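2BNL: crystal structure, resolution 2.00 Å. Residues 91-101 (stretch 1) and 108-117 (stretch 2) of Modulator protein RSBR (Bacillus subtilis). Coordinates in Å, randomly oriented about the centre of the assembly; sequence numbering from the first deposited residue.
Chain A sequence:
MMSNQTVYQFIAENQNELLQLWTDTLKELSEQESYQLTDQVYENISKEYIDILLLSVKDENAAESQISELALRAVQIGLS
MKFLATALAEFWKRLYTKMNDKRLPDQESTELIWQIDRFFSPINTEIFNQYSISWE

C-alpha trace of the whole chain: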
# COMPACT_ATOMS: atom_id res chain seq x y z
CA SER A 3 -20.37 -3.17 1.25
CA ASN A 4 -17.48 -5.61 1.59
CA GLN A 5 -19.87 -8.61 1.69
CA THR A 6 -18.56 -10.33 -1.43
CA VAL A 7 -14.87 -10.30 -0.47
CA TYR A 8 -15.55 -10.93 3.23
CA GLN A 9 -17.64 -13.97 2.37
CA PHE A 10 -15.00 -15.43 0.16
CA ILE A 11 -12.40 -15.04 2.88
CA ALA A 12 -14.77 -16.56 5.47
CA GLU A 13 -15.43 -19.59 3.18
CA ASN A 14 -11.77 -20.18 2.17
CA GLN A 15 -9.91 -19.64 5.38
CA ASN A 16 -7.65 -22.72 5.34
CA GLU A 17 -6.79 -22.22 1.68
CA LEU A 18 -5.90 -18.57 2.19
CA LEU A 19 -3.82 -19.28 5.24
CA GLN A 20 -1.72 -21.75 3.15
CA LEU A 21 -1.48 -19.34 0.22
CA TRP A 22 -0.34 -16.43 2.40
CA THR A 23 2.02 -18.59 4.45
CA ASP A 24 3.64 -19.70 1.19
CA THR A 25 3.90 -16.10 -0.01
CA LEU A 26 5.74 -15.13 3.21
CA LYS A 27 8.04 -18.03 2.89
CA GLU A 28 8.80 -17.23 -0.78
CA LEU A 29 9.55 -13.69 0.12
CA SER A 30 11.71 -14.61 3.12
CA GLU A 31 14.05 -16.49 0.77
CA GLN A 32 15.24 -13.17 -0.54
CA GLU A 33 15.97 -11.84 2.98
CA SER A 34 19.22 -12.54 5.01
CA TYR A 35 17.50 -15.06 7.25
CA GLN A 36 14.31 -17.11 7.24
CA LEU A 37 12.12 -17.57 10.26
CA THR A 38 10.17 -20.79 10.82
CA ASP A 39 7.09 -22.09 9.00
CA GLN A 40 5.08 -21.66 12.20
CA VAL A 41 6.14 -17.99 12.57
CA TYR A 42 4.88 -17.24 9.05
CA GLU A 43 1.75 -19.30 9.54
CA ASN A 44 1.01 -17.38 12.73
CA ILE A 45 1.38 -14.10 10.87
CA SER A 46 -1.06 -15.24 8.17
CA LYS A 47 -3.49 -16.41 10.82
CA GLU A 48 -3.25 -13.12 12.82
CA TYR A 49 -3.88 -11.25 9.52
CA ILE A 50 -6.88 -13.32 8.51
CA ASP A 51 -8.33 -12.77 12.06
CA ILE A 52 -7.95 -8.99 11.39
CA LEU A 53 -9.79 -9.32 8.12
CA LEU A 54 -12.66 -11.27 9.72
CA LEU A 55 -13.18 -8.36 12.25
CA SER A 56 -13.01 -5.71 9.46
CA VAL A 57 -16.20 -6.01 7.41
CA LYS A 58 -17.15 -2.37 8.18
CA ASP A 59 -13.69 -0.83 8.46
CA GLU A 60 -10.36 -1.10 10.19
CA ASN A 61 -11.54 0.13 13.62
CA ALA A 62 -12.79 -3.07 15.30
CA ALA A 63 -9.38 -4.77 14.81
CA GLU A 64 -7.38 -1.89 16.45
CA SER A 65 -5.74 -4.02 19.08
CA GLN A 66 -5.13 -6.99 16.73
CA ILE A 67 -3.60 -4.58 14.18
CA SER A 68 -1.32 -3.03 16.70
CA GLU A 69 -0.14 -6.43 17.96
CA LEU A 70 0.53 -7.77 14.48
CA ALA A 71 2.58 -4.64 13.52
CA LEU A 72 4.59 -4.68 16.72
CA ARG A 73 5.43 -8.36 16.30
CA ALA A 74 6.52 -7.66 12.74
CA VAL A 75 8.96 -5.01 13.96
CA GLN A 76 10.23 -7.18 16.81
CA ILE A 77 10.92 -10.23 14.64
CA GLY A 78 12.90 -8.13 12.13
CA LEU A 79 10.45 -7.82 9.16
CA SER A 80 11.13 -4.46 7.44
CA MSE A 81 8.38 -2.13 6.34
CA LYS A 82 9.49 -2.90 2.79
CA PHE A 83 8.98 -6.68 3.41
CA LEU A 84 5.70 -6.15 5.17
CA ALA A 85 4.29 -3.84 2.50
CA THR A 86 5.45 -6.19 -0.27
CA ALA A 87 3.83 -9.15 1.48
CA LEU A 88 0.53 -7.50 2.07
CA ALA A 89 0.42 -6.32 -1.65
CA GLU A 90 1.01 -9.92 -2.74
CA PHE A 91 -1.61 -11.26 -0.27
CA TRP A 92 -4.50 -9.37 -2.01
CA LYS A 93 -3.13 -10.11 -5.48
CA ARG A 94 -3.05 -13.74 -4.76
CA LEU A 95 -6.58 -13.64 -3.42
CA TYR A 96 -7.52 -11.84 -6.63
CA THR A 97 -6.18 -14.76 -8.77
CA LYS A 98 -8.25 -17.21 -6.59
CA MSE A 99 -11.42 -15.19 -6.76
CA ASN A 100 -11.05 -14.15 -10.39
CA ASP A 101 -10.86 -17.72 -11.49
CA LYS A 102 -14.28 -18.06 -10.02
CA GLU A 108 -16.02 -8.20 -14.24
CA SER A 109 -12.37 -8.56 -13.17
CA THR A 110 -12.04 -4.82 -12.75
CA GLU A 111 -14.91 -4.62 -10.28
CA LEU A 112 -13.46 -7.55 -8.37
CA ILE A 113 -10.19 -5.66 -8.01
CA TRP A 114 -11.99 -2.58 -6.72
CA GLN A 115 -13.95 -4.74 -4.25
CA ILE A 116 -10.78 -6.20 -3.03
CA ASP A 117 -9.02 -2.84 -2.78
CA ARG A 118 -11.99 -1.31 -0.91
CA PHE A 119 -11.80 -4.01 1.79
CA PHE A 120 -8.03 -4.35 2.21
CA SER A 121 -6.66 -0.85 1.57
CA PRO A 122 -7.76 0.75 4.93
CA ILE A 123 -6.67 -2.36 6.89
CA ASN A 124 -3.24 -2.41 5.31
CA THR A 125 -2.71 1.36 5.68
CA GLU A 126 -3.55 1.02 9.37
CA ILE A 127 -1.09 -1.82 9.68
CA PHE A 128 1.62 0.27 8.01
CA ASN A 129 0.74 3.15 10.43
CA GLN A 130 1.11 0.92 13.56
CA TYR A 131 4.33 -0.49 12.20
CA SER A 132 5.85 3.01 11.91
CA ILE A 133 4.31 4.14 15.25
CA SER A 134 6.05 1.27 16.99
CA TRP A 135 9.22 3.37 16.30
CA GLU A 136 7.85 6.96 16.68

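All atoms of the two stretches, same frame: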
# COMPACT_ATOMS: atom_id res chain seq x y z
N PHE A 91 -0.52 -10.57 -0.86
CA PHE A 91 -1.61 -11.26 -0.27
C PHE A 91 -2.91 -10.97 -1.07
O PHE A 91 -3.58 -11.92 -1.44
CB PHE A 91 -1.84 -10.85 1.18
CG PHE A 91 -0.92 -11.48 2.18
CD1 PHE A 91 0.26 -12.21 1.79
CD2 PHE A 91 -1.14 -11.31 3.48
CE1 PHE A 91 1.10 -12.72 2.71
CE2 PHE A 91 -0.31 -11.85 4.42
CZ PHE A 91 0.81 -12.56 4.02
N TRP A 92 -3.22 -9.70 -1.35
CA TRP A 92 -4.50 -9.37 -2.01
C TRP A 92 -4.47 -9.82 -3.49
O TRP A 92 -5.51 -10.23 -4.05
CB TRP A 92 -4.98 -7.92 -1.74
CG TRP A 92 -4.29 -6.82 -2.46
CD1 TRP A 92 -3.25 -6.01 -1.99
CD2 TRP A 92 -4.47 -6.47 -3.82
NE1 TRP A 92 -2.83 -5.19 -2.99
CE2 TRP A 92 -3.54 -5.45 -4.12
CE3 TRP A 92 -5.34 -6.91 -4.83
CZ2 TRP A 92 -3.45 -4.88 -5.41
CZ3 TRP A 92 -5.20 -6.38 -6.13
CH2 TRP A 92 -4.33 -5.32 -6.38
N LYS A 93 -3.29 -9.76 -4.09
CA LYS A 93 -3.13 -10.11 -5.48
C LYS A 93 -3.30 -11.58 -5.72
O LYS A 93 -3.91 -12.00 -6.77
CB LYS A 93 -1.76 -9.64 -5.98
CG LYS A 93 -1.69 -8.15 -6.01
CD LYS A 93 -0.31 -7.80 -6.57
CE LYS A 93 0.20 -6.50 -6.07
NZ LYS A 93 1.61 -6.48 -6.61
N ARG A 94 -2.84 -12.36 -4.74
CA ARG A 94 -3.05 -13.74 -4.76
C ARG A 94 -4.47 -14.18 -4.50
O ARG A 94 -4.94 -15.12 -5.10
CB ARG A 94 -2.02 -14.42 -3.88
CG ARG A 94 -0.63 -14.34 -4.59
CD ARG A 94 0.50 -15.10 -3.90
NE ARG A 94 1.81 -14.55 -4.35
CZ ARG A 94 3.00 -15.16 -4.22
NH1 ARG A 94 3.10 -16.39 -3.72
NH2 ARG A 94 4.09 -14.56 -4.65
N LEU A 95 -5.17 -13.44 -3.65
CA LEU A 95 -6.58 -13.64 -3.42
C LEU A 95 -7.37 -13.26 -4.70
O LEU A 95 -8.32 -13.96 -5.12
CB LEU A 95 -7.01 -12.80 -2.20
CG LEU A 95 -8.54 -12.61 -2.13
CD1 LEU A 95 -9.07 -13.96 -1.69
CD2 LEU A 95 -9.00 -11.57 -1.20
N TYR A 96 -6.95 -12.17 -5.36
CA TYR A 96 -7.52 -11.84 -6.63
C TYR A 96 -7.49 -13.02 -7.64
O TYR A 96 -8.49 -13.38 -8.23
CB TYR A 96 -6.90 -10.57 -7.24
CG TYR A 96 -7.24 -10.44 -8.69
CD1 TYR A 96 -8.51 -9.96 -9.10
CD2 TYR A 96 -6.33 -10.82 -9.66
CE1 TYR A 96 -8.82 -9.85 -10.41
CE2 TYR A 96 -6.66 -10.73 -11.01
CZ TYR A 96 -7.90 -10.21 -11.35
OH TYR A 96 -8.18 -10.07 -12.65
N THR A 97 -6.34 -13.61 -7.82
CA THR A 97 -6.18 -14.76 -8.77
C THR A 97 -7.18 -15.89 -8.39
O THR A 97 -7.90 -16.38 -9.25
CB THR A 97 -4.75 -15.24 -8.71
OG1 THR A 97 -3.87 -14.17 -9.04
CG2 THR A 97 -4.45 -16.41 -9.69
N LYS A 98 -7.28 -16.22 -7.08
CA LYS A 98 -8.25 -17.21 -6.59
C LYS A 98 -9.66 -16.83 -6.93
O LYS A 98 -10.40 -17.64 -7.52
CB LYS A 98 -8.19 -17.46 -5.06
CG LYS A 98 -6.92 -18.06 -4.50
CD LYS A 98 -6.32 -19.11 -5.48
CE LYS A 98 -5.17 -20.00 -4.92
NZ LYS A 98 -4.64 -20.71 -6.09
N MSE A 99 -10.05 -15.64 -6.54
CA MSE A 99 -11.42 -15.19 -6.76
C MSE A 99 -11.78 -15.00 -8.23
O MSE A 99 -12.91 -15.28 -8.65
CB MSE A 99 -11.66 -13.86 -6.03
CG MSE A 99 -11.69 -14.07 -4.56
SE MSE A 99 -12.31 -12.43 -3.61
CE MSE A 99 -14.33 -12.51 -4.18
N ASN A 100 -10.82 -14.51 -9.00
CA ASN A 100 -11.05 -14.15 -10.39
C ASN A 100 -11.31 -15.37 -11.21
O ASN A 100 -12.08 -15.31 -12.17
CB ASN A 100 -9.86 -13.46 -11.02
CG ASN A 100 -10.20 -12.88 -12.38
OD1 ASN A 100 -11.24 -12.21 -12.56
ND2 ASN A 100 -9.29 -13.03 -13.31
N ASP A 101 -10.64 -16.45 -10.85
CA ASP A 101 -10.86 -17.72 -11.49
C ASP A 101 -12.18 -18.34 -11.14
O ASP A 101 -12.65 -19.22 -11.80
CB ASP A 101 -9.61 -18.61 -11.36
CG ASP A 101 -8.50 -18.08 -12.28
OD1 ASP A 101 -8.74 -18.13 -13.54
OD2 ASP A 101 -7.48 -17.53 -11.80
N GLU A 108 -17.25 -8.84 -13.66
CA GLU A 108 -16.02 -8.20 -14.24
C GLU A 108 -14.81 -8.34 -13.28
O GLU A 108 -14.90 -8.21 -12.05
CB GLU A 108 -16.12 -6.69 -14.60
CG GLU A 108 -17.21 -6.21 -15.64
CD GLU A 108 -18.37 -5.33 -15.01
OE1 GLU A 108 -18.36 -5.00 -13.77
OE2 GLU A 108 -19.32 -5.00 -15.76
N SER A 109 -13.65 -8.58 -13.87
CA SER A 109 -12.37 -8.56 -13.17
C SER A 109 -12.05 -7.22 -12.49
O SER A 109 -11.59 -7.17 -11.36
CB SER A 109 -11.26 -8.84 -14.17
OG SER A 109 -11.40 -10.16 -14.55
N THR A 110 -12.33 -6.15 -13.22
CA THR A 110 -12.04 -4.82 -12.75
C THR A 110 -12.86 -4.53 -11.47
O THR A 110 -12.31 -4.11 -10.47
CB THR A 110 -12.24 -3.81 -13.92
OG1 THR A 110 -11.26 -4.12 -14.91
CG2 THR A 110 -12.02 -2.38 -13.52
N GLU A 111 -14.14 -4.82 -11.50
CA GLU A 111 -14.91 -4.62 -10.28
C GLU A 111 -14.50 -5.51 -9.11
O GLU A 111 -14.49 -5.02 -8.01
CB GLU A 111 -16.45 -4.65 -10.59
CG GLU A 111 -16.76 -3.39 -11.60
CD GLU A 111 -15.96 -2.01 -11.27
OE1 GLU A 111 -15.23 -1.45 -12.18
OE2 GLU A 111 -16.09 -1.52 -10.10
N LEU A 112 -14.13 -6.77 -9.36
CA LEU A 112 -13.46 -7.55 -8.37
C LEU A 112 -12.22 -6.92 -7.74
O LEU A 112 -12.04 -6.95 -6.55
CB LEU A 112 -13.13 -8.93 -8.94
CG LEU A 112 -12.41 -9.88 -7.98
CD1 LEU A 112 -13.26 -10.16 -6.68
CD2 LEU A 112 -12.10 -11.22 -8.67
N ILE A 113 -11.30 -6.38 -8.54
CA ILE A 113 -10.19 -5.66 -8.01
C ILE A 113 -10.61 -4.50 -7.11
O ILE A 113 -10.01 -4.28 -6.06
CB ILE A 113 -9.32 -5.11 -9.17
CG1 ILE A 113 -8.66 -6.28 -9.92
CG2 ILE A 113 -8.27 -4.06 -8.65
CD1 ILE A 113 -8.04 -5.84 -11.22
N TRP A 114 -11.57 -3.71 -7.54
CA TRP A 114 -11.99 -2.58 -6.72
C TRP A 114 -12.68 -3.00 -5.40
O TRP A 114 -12.58 -2.29 -4.36
CB TRP A 114 -12.84 -1.64 -7.59
CG TRP A 114 -12.07 -1.02 -8.70
CD1 TRP A 114 -12.46 -0.99 -9.98
CD2 TRP A 114 -10.81 -0.35 -8.65
NE1 TRP A 114 -11.50 -0.40 -10.75
CE2 TRP A 114 -10.47 -0.00 -9.96
CE3 TRP A 114 -9.89 -0.04 -7.61
CZ2 TRP A 114 -9.31 0.67 -10.27
CZ3 TRP A 114 -8.77 0.62 -7.91
CH2 TRP A 114 -8.48 0.98 -9.25
N GLN A 115 -13.37 -4.13 -5.44
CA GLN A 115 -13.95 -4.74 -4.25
C GLN A 115 -12.91 -5.18 -3.31
O GLN A 115 -12.93 -4.91 -2.08
CB GLN A 115 -14.82 -5.96 -4.62
CG GLN A 115 -16.13 -5.58 -5.26
CD GLN A 115 -16.90 -6.82 -5.65
OE1 GLN A 115 -16.31 -7.84 -6.03
NE2 GLN A 115 -18.19 -6.80 -5.41
N ILE A 116 -11.89 -5.79 -3.86
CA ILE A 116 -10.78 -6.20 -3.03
C ILE A 116 -10.03 -5.05 -2.40
O ILE A 116 -9.74 -5.07 -1.16
CB ILE A 116 -9.82 -7.09 -3.84
CG1 ILE A 116 -10.50 -8.48 -4.09
CG2 ILE A 116 -8.57 -7.28 -3.09
CD1 ILE A 116 -9.84 -9.30 -5.15
N ASP A 117 -9.78 -4.03 -3.21
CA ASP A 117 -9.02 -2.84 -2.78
C ASP A 117 -9.84 -2.12 -1.64
O ASP A 117 -9.30 -1.71 -0.64
CB ASP A 117 -8.85 -1.91 -3.98
CG ASP A 117 -8.18 -0.61 -3.64
OD1 ASP A 117 -6.98 -0.64 -3.48
OD2 ASP A 117 -8.90 0.37 -3.43

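The two stretches form a mainly apolar helix-helix contact, in which Tyr-96 of the first helix packs as a knob into a hole on the second and one side-chain hydrogen bond closes the end near the intervening loop. The helices run in roughly opposite directions, with an angle of 140° between their N-to-C directions and a closest approach of their axes of 10.5 Å, and the contact buries 486 Å² summed over both sides. Because the directions are roughly opposed, numbering rises along one helix as it falls along the other: the CA atoms of Trp-92 and Ile-116 lie 7.1 Å apart, those of Tyr-96 and Ile-113 6.9 Å, and those of Asn-100 and Ser-109 6.4 Å.

Tyr-96 is the centrepiece of its helix. Its CA-to-CB bond points sideways, but with chi1 in the t well (166°) the ring reaches across to the second helix and sits among Ser-109, Leu-112, Ile-113 and Ile-116. Tyr-96 CE1 approaches Ile-113 CG1 at 3.6 Å, and Tyr-96 CD1 lies 3.8 Å from Leu-112 CD2. Ile-116 CD1 meets the edge of the ring near its plane and also packs 3.8 Å from Tyr-96 CB. The long, flat side chain thus spans two turns of the partner helix, and its far end, Tyr-96 OH, comes within 3.6 Å of Ser-109 CB. The short side chain of Ser-109 borders the phenol here.

Ile-116 gives up more surface to the contact than any other residue. It points toward the first helix, and its m, t conformation extends the side chain so that Ile-116 CD1 lies 3.7 Å from Tyr-96 CA and 4.3 Å from Met-99 SE. Its other branch serves a different neighbour: Ile-116 CG2 rests 3.7 Å from Trp-92 CE3. The indole, with chi1 in the p well, offers a broad apolar surface at this end of the contact. Leu-95 is more peripheral, its CD2 reaching Ile-116 CG1 at 4.5 Å.

Leu-112 also points toward the first helix, and its forked end suits a position between several partners. Leu-112 CD1 packs 3.6 Å from CE of Met-99, a selenomethionine. Leu-112 CD2 also lies near Met-99, 3.8 Å from Met-99 CB, and comes within 3.5 Å of Asn-100 N. Asn-100 N already donates a helical hydrogen bond of 2.7 Å to Tyr-96 O, so the methyl covers a backbone group whose hydrogen-bonding need is met. The flexible chain of Met-99, itself directed toward the second helix, curls to bring its terminal methyl to Leu-112.

Beyond this apolar layer, Ser-109 OG donates a hydrogen bond of 2.9 Å to Asn-100 OD1. Asn-100 starts out sideways, but its t rotamer carries the amide closer to the second helix, where the short serine side chain can meet it at the first turn. This polar pair suits a less buried place than the one Tyr-96 and Ile-116 occupy.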